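Local coordinates for GH127 beta-L-arabinofuranoside (Geobacillus stearothermophilus, PDB 4QK0), which probably hydrolyses beta-L-arabinofuranosidic linkages, as a beta-L-arabinofuranosidase of glycoside hydrolase family 127, at residues A[169-174]-A[208-213]; A[176-181]-A[215-220]; A[140-145]-A[191-196]. All coordinates share one frame; numbering follows the deposited sequence.

All three contacts lie in the catalytic domain, which belongs to the six-hairpin glycosidase clan. Contacts 1 and 2 both pair helix 162-177 or its trailing loop with helix 208-220, and their centres are about 10 Å apart. Contact 3 joins the starts of helices 140-158 and 194-205. Its centre is about 12 Å from that of contact 1 and 13 Å from that of contact 2, and it lies closer to the centre of the folded chain (about 17 Å, against 26 and 27 Å). The segments follow in the order 140-145, 169-174, 176-181, 191-196, 208-213, 215-220, so every pair of contacts interleaves. Leu141, Ile174 and Phe217 meet where the contacts adjoin, giving one continuous block of four helices.

Contact 1. Residues A[169-174]-A[208-213]; sequences KYADYI and ENYLKL
The Tyr210 ring and the Asp172 carboxylate are the flat groups that carry this contact. Their planes are only 15° apart. Asp172 OD1 sits at the edge of the Tyr210 ring, near its plane. Ala171 meets the same ring obliquely, with its CB 3.6 Å from Tyr210 CE1. Leu201 and Thr205 of helix 194-205 also touch the ring.

The phenol reaches across to helix 162-177 and donates a short hydrogen bond, with Tyr210 OH 2.5 Å from Asp172 OD1. The donor approaches from above the carboxylate plane, 34° out of it. A water adds a second bond to the same oxygen. It donates to Asp172 OD1 at 2.8 Å and accepts from Asn209 ND2 at 3.2 Å. OD1 is therefore gripped twice, once directly and once through a bridge to the residue before Tyr210. Such donors would be expected to help keep Asp172 ionised.

The two helices belong to the alpha-helical catalytic domain of GH127, an (alpha/alpha)6 barrel. Helix 194-205 comes between them in the chain, and the pair run in broadly the same direction. Their local axes cross at 51° and approach to 10.5 Å.

One turn further along both helices the contact becomes apolar. Ile174 CG2, anti to its backbone N, lies 3.9 Å from Leu213 CD2. The two side chains cross at about a right angle. The same Leu213 CD2 is 4.0 Å from Ala171 O. Behind this layer Ile174 packs on Leu141 and Ala144 of helix 140-158, and Leu213 packs on Leu198 of helix 194-205.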
loop_
_atom_site.group_PDB
_atom_site.type_symbol
_atom_site.label_atom_id
_atom_site.label_comp_id
_atom_site.label_asym_id
_atom_site.label_seq_id
_atom_site.Cartn_x
_atom_site.Cartn_y
_atom_site.Cartn_z
ATOM N N LYS A 169 12.337 26.384 36.335
ATOM C CA LYS A 169 11.087 26.704 37.024
ATOM C C LYS A 169 9.950 25.846 36.485
ATOM O O LYS A 169 9.150 25.318 37.245
ATOM C CB LYS A 169 10.703 28.180 36.886
ATOM C CG LYS A 169 11.346 29.087 37.907
ATOM C CD LYS A 169 11.175 30.590 37.613
ATOM C CE LYS A 169 10.034 31.187 38.397
ATOM N NZ LYS A 169 8.703 30.620 38.027
ATOM N N TYR A 170 9.884 25.689 35.168
ATOM C CA TYR A 170 8.831 24.858 34.569
ATOM C C TYR A 170 9.077 23.390 34.968
ATOM O O TYR A 170 8.168 22.715 35.448
ATOM C CB TYR A 170 8.814 25.064 33.047
ATOM C CG TYR A 170 7.622 24.524 32.298
ATOM C CD1 TYR A 170 6.568 23.928 32.931
ATOM C CD2 TYR A 170 7.546 24.671 30.921
ATOM C CE1 TYR A 170 5.481 23.447 32.235
ATOM C CE2 TYR A 170 6.445 24.221 30.184
ATOM C CZ TYR A 170 5.422 23.603 30.839
ATOM O OH TYR A 170 4.330 23.148 30.151
ATOM N N ALA A 171 10.311 22.913 34.834
ATOM C CA ALA A 171 10.621 21.501 35.211
ATOM C C ALA A 171 10.239 21.203 36.684
ATOM O O ALA A 171 9.641 20.169 37.012
ATOM C CB ALA A 171 12.091 21.219 34.979
ATOM N N ASP A 172 10.529 22.152 37.569
ATOM C CA ASP A 172 10.124 22.002 38.987
ATOM C C ASP A 172 8.626 21.953 39.109
ATOM O O ASP A 172 8.094 21.105 39.851
ATOM C CB ASP A 172 10.659 23.164 39.873
ATOM C CG ASP A 172 12.187 23.237 39.903
ATOM O OD1 ASP A 172 12.872 22.224 39.634
ATOM O OD2 ASP A 172 12.694 24.356 40.146
ATOM N N TYR A 173 7.926 22.857 38.416
ATOM C CA TYR A 173 6.456 22.842 38.471
ATOM C C TYR A 173 5.942 21.493 37.980
ATOM O O TYR A 173 5.084 20.842 38.634
ATOM C CB TYR A 173 5.861 23.999 37.659
ATOM C CG TYR A 173 4.365 23.920 37.546
ATOM C CD1 TYR A 173 3.564 23.833 38.662
ATOM C CD2 TYR A 173 3.743 23.856 36.275
ATOM C CE1 TYR A 173 2.189 23.689 38.538
ATOM C CE2 TYR A 173 2.369 23.706 36.135
ATOM C CZ TYR A 173 1.601 23.607 37.233
ATOM O OH TYR A 173 0.235 23.475 37.076
ATOM N N ILE A 174 6.493 21.017 36.860
ATOM C CA ILE A 174 6.053 19.721 36.315
ATOM C C ILE A 174 6.217 18.587 37.366
ATOM O O ILE A 174 5.390 17.711 37.505
ATOM C CB ILE A 174 6.843 19.400 35.036
ATOM C CG1 ILE A 174 6.363 20.315 33.893
ATOM C CG2 ILE A 174 6.724 17.908 34.659
ATOM C CD1 ILE A 174 7.292 20.288 32.721
ATOM N N GLU A 208 19.096 16.167 41.115
ATOM C CA GLU A 208 18.557 14.802 41.089
ATOM C C GLU A 208 17.054 14.700 40.941
ATOM O O GLU A 208 16.546 13.642 40.552
ATOM C CB GLU A 208 18.917 14.051 42.387
ATOM C CG GLU A 208 20.409 13.970 42.692
ATOM C CD GLU A 208 21.064 12.693 42.204
ATOM O OE1 GLU A 208 20.344 11.683 42.044
ATOM O OE2 GLU A 208 22.299 12.696 41.989
ATOM N N ASN A 209 16.309 15.742 41.294
ATOM C CA ASN A 209 14.857 15.674 41.065
ATOM C C ASN A 209 14.516 15.390 39.593
ATOM O O ASN A 209 13.540 14.722 39.309
ATOM C CB ASN A 209 14.189 16.976 41.445
ATOM C CG ASN A 209 14.332 17.315 42.928
ATOM O OD1 ASN A 209 14.615 16.449 43.756
ATOM N ND2 ASN A 209 14.031 18.564 43.267
ATOM N N TYR A 210 15.340 15.913 38.684
ATOM C CA TYR A 210 15.078 15.854 37.255
ATOM C C TYR A 210 15.305 14.425 36.768
ATOM O O TYR A 210 14.501 13.856 35.986
ATOM C CB TYR A 210 15.942 16.882 36.489
ATOM C CG TYR A 210 15.669 18.327 36.904
ATOM C CD1 TYR A 210 14.426 18.721 37.354
ATOM C CD2 TYR A 210 16.654 19.292 36.844
ATOM C CE1 TYR A 210 14.167 20.040 37.723
ATOM C CE2 TYR A 210 16.408 20.606 37.237
ATOM C CZ TYR A 210 15.167 20.970 37.691
ATOM O OH TYR A 210 14.891 22.283 38.081
ATOM N N LEU A 211 16.361 13.830 37.286
ATOM C CA LEU A 211 16.678 12.425 37.008
ATOM C C LEU A 211 15.599 11.501 37.511
ATOM O O LEU A 211 15.097 10.648 36.770
ATOM C CB LEU A 211 18.008 12.069 37.618
ATOM C CG LEU A 211 18.388 10.611 37.512
ATOM C CD1 LEU A 211 18.685 10.274 36.072
ATOM C CD2 LEU A 211 19.617 10.360 38.368
ATOM N N LYS A 212 15.116 11.761 38.712
ATOM C CA LYS A 212 14.017 10.963 39.247
ATOM C C LYS A 212 12.653 11.165 38.547
ATOM O O LYS A 212 11.832 10.270 38.468
ATOM C CB LYS A 212 13.878 11.263 40.718
ATOM C CG LYS A 212 15.034 10.684 41.522
ATOM C CD LYS A 212 14.549 10.260 42.903
ATOM C CE LYS A 212 14.710 11.349 43.943
ATOM N NZ LYS A 212 15.976 11.119 44.702
ATOM N N LEU A 213 12.403 12.385 38.108
ATOM C CA LEU A 213 11.185 12.679 37.404
ATOM C C LEU A 213 11.193 11.935 36.020
ATOM O O LEU A 213 10.241 11.280 35.673
ATOM C CB LEU A 213 11.078 14.211 37.233
ATOM C CG LEU A 213 9.807 14.682 36.573
ATOM C CD1 LEU A 213 8.626 14.212 37.386
ATOM C CD2 LEU A 213 9.796 16.190 36.438
HETATM O O HOH W 1 12.134 19.985 41.130
#

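Contact 2. Residues A[176-181]-A[215-220]; sequences TVFGRG and QYFIDQ
One CH-pi contact, one hydrogen bond and a patch of apolar packing join these segments. In the CH-pi contact, Gly179 CA lies over one face of the Tyr216 ring, 3.8 Å from the ring centroid and 19° off the ring normal. The extended backbone at Gly179 lies close against the ring. A CB there would point away from Tyr216, but at these backbone angles it would run into Phe178 O. Tyr216 CG is anti to its backbone N, which carries the ring out to the loop. Its hydroxyl is hydrogen-bonded to Gly187 O.

The hydrogen bond across the contact is at the more exposed end. Arg180 NH1 donates to Gln220 OE1 at 3.1 Å. The N-H meets a lone pair of OE1 in the amide plane, but the bond is bent, with an N-H...O angle of 138°. The Arg180 chain bends at chi3 and Gln220 bends at chi2. On the way, Arg180 CG passes 3.9 Å from Tyr216 CE1.

Phe178 and Phe217 are buried. Phe178 CB is 3.9 Å from Phe217 CE1 and 4.2 Å from Tyr216 CE2. The rings of Phe178 and Phe217 meet obliquely, with their planes 52° apart. Trp132 packs edge-to-face with Phe178.

Phe178 is also where the chain leaves helix 162-177. The contact thus packs the loop after one helix against the last turns of the next helix but one, within the (alpha/alpha)6 barrel.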
loop_
_atom_site.group_PDB
_atom_site.type_symbol
_atom_site.label_atom_id
_atom_site.label_comp_id
_atom_site.label_asym_id
_atom_site.label_seq_id
_atom_site.Cartn_x
_atom_site.Cartn_y
_atom_site.Cartn_z
ATOM N N THR A 176 5.993 18.922 40.577
ATOM C CA THR A 176 4.941 18.961 41.576
ATOM C C THR A 176 3.675 18.354 41.045
ATOM O O THR A 176 2.898 17.788 41.808
ATOM C CB THR A 176 4.636 20.383 42.111
ATOM O OG1 THR A 176 4.094 21.219 41.075
ATOM C CG2 THR A 176 5.922 21.060 42.699
ATOM N N VAL A 177 3.437 18.506 39.758
ATOM C CA VAL A 177 2.153 18.102 39.189
ATOM C C VAL A 177 2.096 16.600 38.927
ATOM O O VAL A 177 1.073 15.964 39.199
ATOM C CB VAL A 177 1.900 18.808 37.876
ATOM C CG1 VAL A 177 0.697 18.212 37.179
ATOM C CG2 VAL A 177 1.673 20.278 38.133
ATOM N N PHE A 178 3.170 16.047 38.403
ATOM C CA PHE A 178 3.155 14.632 38.007
ATOM C C PHE A 178 3.893 13.695 38.955
ATOM O O PHE A 178 5.049 13.944 39.322
ATOM C CB PHE A 178 3.743 14.479 36.605
ATOM C CG PHE A 178 2.885 15.114 35.561
ATOM C CD1 PHE A 178 1.834 14.432 35.022
ATOM C CD2 PHE A 178 3.089 16.427 35.204
ATOM C CE1 PHE A 178 1.016 15.023 34.086
ATOM C CE2 PHE A 178 2.284 17.037 34.256
ATOM C CZ PHE A 178 1.238 16.336 33.702
ATOM N N GLY A 179 3.249 12.587 39.293
ATOM C CA GLY A 179 3.905 11.580 40.109
ATOM C C GLY A 179 2.914 10.654 40.751
ATOM O O GLY A 179 1.730 10.691 40.420
ATOM N N ARG A 180 3.391 9.854 41.711
ATOM C CA ARG A 180 2.525 8.908 42.409
ATOM C C ARG A 180 2.008 9.468 43.720
ATOM O O ARG A 180 1.215 8.835 44.392
ATOM C CB ARG A 180 3.286 7.618 42.636
ATOM C CG ARG A 180 3.873 7.044 41.370
ATOM C CD ARG A 180 4.689 5.784 41.598
ATOM N NE ARG A 180 3.993 4.702 42.271
ATOM C CZ ARG A 180 3.511 3.592 41.701
ATOM N NH1 ARG A 180 3.612 3.362 40.394
ATOM N NH2 ARG A 180 2.912 2.677 42.474
ATOM N N GLY A 181 2.438 10.680 44.063
ATOM C CA GLY A 181 2.138 11.289 45.370
ATOM C C GLY A 181 0.713 11.790 45.503
ATOM O O GLY A 181 -0.054 11.775 44.530
ATOM N N GLN A 215 12.840 9.196 35.386
ATOM C CA GLN A 215 12.568 7.798 35.777
ATOM C C GLN A 215 11.115 7.537 36.081
ATOM O O GLN A 215 10.569 6.478 35.703
ATOM C CB GLN A 215 13.413 7.390 37.009
ATOM C CG GLN A 215 13.392 5.886 37.284
ATOM C CD GLN A 215 14.219 5.114 36.254
ATOM O OE1 GLN A 215 15.416 5.374 36.110
ATOM N NE2 GLN A 215 13.594 4.179 35.516
ATOM N N TYR A 216 10.470 8.474 36.781
ATOM C CA TYR A 216 9.071 8.309 37.089
ATOM C C TYR A 216 8.240 8.177 35.778
ATOM O O TYR A 216 7.369 7.331 35.658
ATOM C CB TYR A 216 8.477 9.473 37.956
ATOM C CG TYR A 216 7.004 9.561 37.704
ATOM C CD1 TYR A 216 6.130 8.655 38.254
ATOM C CD2 TYR A 216 6.498 10.473 36.775
ATOM C CE1 TYR A 216 4.774 8.709 37.947
ATOM C CE2 TYR A 216 5.156 10.534 36.479
ATOM C CZ TYR A 216 4.315 9.657 37.022
ATOM O OH TYR A 216 2.974 9.719 36.667
ATOM N N PHE A 217 8.472 9.071 34.827
ATOM C CA PHE A 217 7.644 9.073 33.585
ATOM C C PHE A 217 7.784 7.747 32.793
ATOM O O PHE A 217 6.825 7.187 32.326
ATOM C CB PHE A 217 8.064 10.250 32.701
ATOM C CG PHE A 217 7.438 11.585 33.094
ATOM C CD1 PHE A 217 6.086 11.728 33.216
ATOM C CD2 PHE A 217 8.224 12.674 33.314
ATOM C CE1 PHE A 217 5.515 12.955 33.526
ATOM C CE2 PHE A 217 7.675 13.904 33.603
ATOM C CZ PHE A 217 6.311 14.054 33.724
ATOM N N ILE A 218 9.006 7.266 32.712
ATOM C CA ILE A 218 9.303 5.992 32.094
ATOM C C ILE A 218 8.705 4.801 32.854
ATOM O O ILE A 218 8.098 3.928 32.232
ATOM C CB ILE A 218 10.833 5.836 31.917
ATOM C CG1 ILE A 218 11.363 6.839 30.884
ATOM C CG2 ILE A 218 11.218 4.426 31.538
ATOM C CD1 ILE A 218 10.799 6.683 29.489
ATOM N N ASP A 219 8.837 4.770 34.180
ATOM C CA ASP A 219 8.302 3.629 34.945
ATOM C C ASP A 219 6.811 3.622 35.006
ATOM O O ASP A 219 6.227 2.564 35.140
ATOM C CB ASP A 219 8.867 3.541 36.393
ATOM C CG ASP A 219 10.345 3.275 36.412
ATOM O OD1 ASP A 219 10.885 2.661 35.434
ATOM O OD2 ASP A 219 10.983 3.672 37.417
ATOM N N GLN A 220 6.185 4.775 34.859
ATOM C CA GLN A 220 4.730 4.828 34.972
ATOM C C GLN A 220 3.979 4.461 33.676
ATOM O O GLN A 220 2.831 4.026 33.713
ATOM C CB GLN A 220 4.298 6.218 35.356
ATOM C CG GLN A 220 2.869 6.267 35.836
ATOM C CD GLN A 220 2.638 5.475 37.128
ATOM O OE1 GLN A 220 3.533 5.284 37.930
ATOM N NE2 GLN A 220 1.419 5.034 37.320
#

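Contact 3. Residues A[140-145]-A[191-196]; sequences ELYCAG and HQEIEL
Tyr142 and His191 meet first, edge to face. The CD2-CE2 edge of Tyr142 rests on one face of the His191 ring, with CE2 above its centre. Tyr142 CD2 is 3.4 Å from His191 ND1, and the ring planes are 52° apart. The two side chains lie alongside and point the same way. Both have CG anti to the backbone N.

Next to them Glu193 closes on the helix. Its CB is 3.8 Å from Tyr142 CD2. Its CG, anti to the backbone N (chi1 156°), lies 3.5 Å from Tyr142 O. The bend at chi2 (69°) then turns the carboxylate toward Gly145. Gly145 has no side chain, so Ile194 CA comes within 4.2 Å of Gly145 CA. Ile194 CD1 packs against Gly145 N at 3.7 Å, and Ile194 CB is 4.0 Å from Leu141 CB. Phe217 touches both Leu141 and Ile194.

The contact lies where two helices of the (alpha/alpha)6 catalytic barrel begin. Helix 140-158 supplies its first turns, and Glu193 holds the N-cap position of helix 194-205.

Further bonds set these groups in place. His191 ND1 donates to Gln192 O at 2.8 Å, nearly in the ring plane, which fixes the imidazole rotation. Glu193 N donates to Glu195 OE1, 2.9 Å away. Asp189 binds both sides: OD1 accepts from His191 N, and OD2 accepts from Tyr142 N. Tyr142 OH is hydrogen-bonded to Lys81 NZ, and the Tyr142 ring also packs edge-to-face with His139 and His146. The carboxylate of Glu193 is buried, and its OE2 lies close to OE1 of Glu149. This crowding of acceptors may raise the pKa of one of the two acids.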
loop_
_atom_site.group_PDB
_atom_site.type_symbol
_atom_site.label_atom_id
_atom_site.label_comp_id
_atom_site.label_asym_id
_atom_site.label_seq_id
_atom_site.Cartn_x
_atom_site.Cartn_y
_atom_site.Cartn_z
ATOM N N GLU A 140 1.905 18.949 25.884
ATOM C CA GLU A 140 2.382 19.895 26.889
ATOM C C GLU A 140 3.784 19.552 27.344
ATOM O O GLU A 140 4.699 20.408 27.321
ATOM C CB GLU A 140 1.438 19.938 28.084
ATOM C CG GLU A 140 0.184 20.759 27.880
ATOM C CD GLU A 140 -0.860 20.502 28.984
ATOM O OE1 GLU A 140 -1.155 21.446 29.786
ATOM O OE2 GLU A 140 -1.384 19.358 29.019
ATOM N N LEU A 141 3.981 18.293 27.766
ATOM C CA LEU A 141 5.303 17.856 28.240
ATOM C C LEU A 141 6.308 17.779 27.091
ATOM O O LEU A 141 7.493 18.066 27.262
ATOM C CB LEU A 141 5.216 16.520 28.977
ATOM C CG LEU A 141 4.341 16.575 30.198
ATOM C CD1 LEU A 141 4.291 15.211 30.839
ATOM C CD2 LEU A 141 4.814 17.615 31.218
ATOM N N TYR A 142 5.829 17.369 25.926
ATOM C CA TYR A 142 6.646 17.364 24.726
ATOM C C TYR A 142 7.197 18.746 24.444
ATOM O O TYR A 142 8.406 18.912 24.180
ATOM C CB TYR A 142 5.796 16.835 23.548
ATOM C CG TYR A 142 6.369 16.952 22.172
ATOM C CD1 TYR A 142 6.181 18.089 21.433
ATOM C CD2 TYR A 142 7.058 15.905 21.587
ATOM C CE1 TYR A 142 6.706 18.201 20.145
ATOM C CE2 TYR A 142 7.568 16.001 20.313
ATOM C CZ TYR A 142 7.374 17.158 19.597
ATOM O OH TYR A 142 7.869 17.239 18.344
ATOM N N CYS A 143 6.342 19.751 24.459
ATOM C CA CYS A 143 6.850 21.140 24.244
ATOM C C CYS A 143 7.808 21.565 25.349
ATOM O O CYS A 143 8.834 22.146 25.078
ATOM C CB CYS A 143 5.688 22.158 24.112
ATOM S SG CYS A 143 4.702 21.930 22.595
ATOM N N ALA A 144 7.477 21.226 26.592
ATOM C CA ALA A 144 8.350 21.550 27.723
ATOM C C ALA A 144 9.701 20.888 27.545
ATOM O O ALA A 144 10.740 21.525 27.681
ATOM C CB ALA A 144 7.722 21.095 29.011
ATOM N N GLY A 145 9.694 19.630 27.119
ATOM C CA GLY A 145 10.932 18.915 26.850
ATOM C C GLY A 145 11.768 19.577 25.800
ATOM O O GLY A 145 12.972 19.780 25.983
ATOM N N HIS A 191 3.263 11.940 23.612
ATOM C CA HIS A 191 4.474 11.978 22.840
ATOM C C HIS A 191 5.683 12.154 23.735
ATOM O O HIS A 191 5.964 13.255 24.212
ATOM C CB HIS A 191 4.429 13.103 21.807
ATOM C CG HIS A 191 5.402 12.936 20.693
ATOM N ND1 HIS A 191 6.710 12.555 20.891
ATOM C CD2 HIS A 191 5.260 13.109 19.347
ATOM C CE1 HIS A 191 7.337 12.499 19.723
ATOM N NE2 HIS A 191 6.469 12.810 18.772
ATOM N N GLN A 192 6.459 11.070 23.846
ATOM C CA GLN A 192 7.639 11.055 24.607
ATOM C C GLN A 192 8.618 12.080 24.097
ATOM O O GLN A 192 8.652 12.401 22.902
ATOM C CB GLN A 192 8.260 9.661 24.617
ATOM C CG GLN A 192 7.320 8.564 25.039
ATOM C CD GLN A 192 6.552 7.921 23.877
ATOM O OE1 GLN A 192 5.989 8.615 23.044
ATOM N NE2 GLN A 192 6.550 6.581 23.816
ATOM N N GLU A 193 9.394 12.621 25.034
ATOM C CA GLU A 193 10.379 13.670 24.799
ATOM C C GLU A 193 10.832 14.256 26.154
ATOM O O GLU A 193 12.003 14.535 26.323
ATOM C CB GLU A 193 9.863 14.815 23.880
ATOM C CG GLU A 193 10.553 16.159 24.015
ATOM C CD GLU A 193 11.981 16.171 23.509
ATOM O OE1 GLU A 193 12.413 15.225 22.823
ATOM O OE2 GLU A 193 12.692 17.164 23.778
ATOM N N ILE A 194 9.908 14.488 27.052
ATOM C CA ILE A 194 10.240 15.103 28.359
ATOM C C ILE A 194 11.254 14.236 29.111
ATOM O O ILE A 194 12.166 14.761 29.768
ATOM C CB ILE A 194 8.981 15.348 29.214
ATOM C CG1 ILE A 194 9.288 16.206 30.453
ATOM C CG2 ILE A 194 8.350 14.058 29.681
ATOM C CD1 ILE A 194 9.780 17.579 30.143
ATOM N N GLU A 195 11.185 12.926 28.890
ATOM C CA GLU A 195 12.056 12.003 29.603
ATOM C C GLU A 195 13.524 12.190 29.201
ATOM O O GLU A 195 14.395 12.384 30.082
ATOM C CB GLU A 195 11.600 10.582 29.432
ATOM C CG GLU A 195 10.149 10.384 29.781
ATOM C CD GLU A 195 9.175 10.556 28.589
ATOM O OE1 GLU A 195 9.603 11.086 27.533
ATOM O OE2 GLU A 195 7.998 10.115 28.730
ATOM N N LEU A 196 13.816 12.242 27.905
ATOM C CA LEU A 196 15.208 12.491 27.505
ATOM C C LEU A 196 15.675 13.933 27.814
ATOM O O LEU A 196 16.845 14.184 28.076
ATOM C CB LEU A 196 15.439 12.118 26.029
ATOM C CG LEU A 196 14.773 12.972 24.927
ATOM C CD1 LEU A 196 15.625 14.158 24.577
ATOM C CD2 LEU A 196 14.537 12.172 23.645
#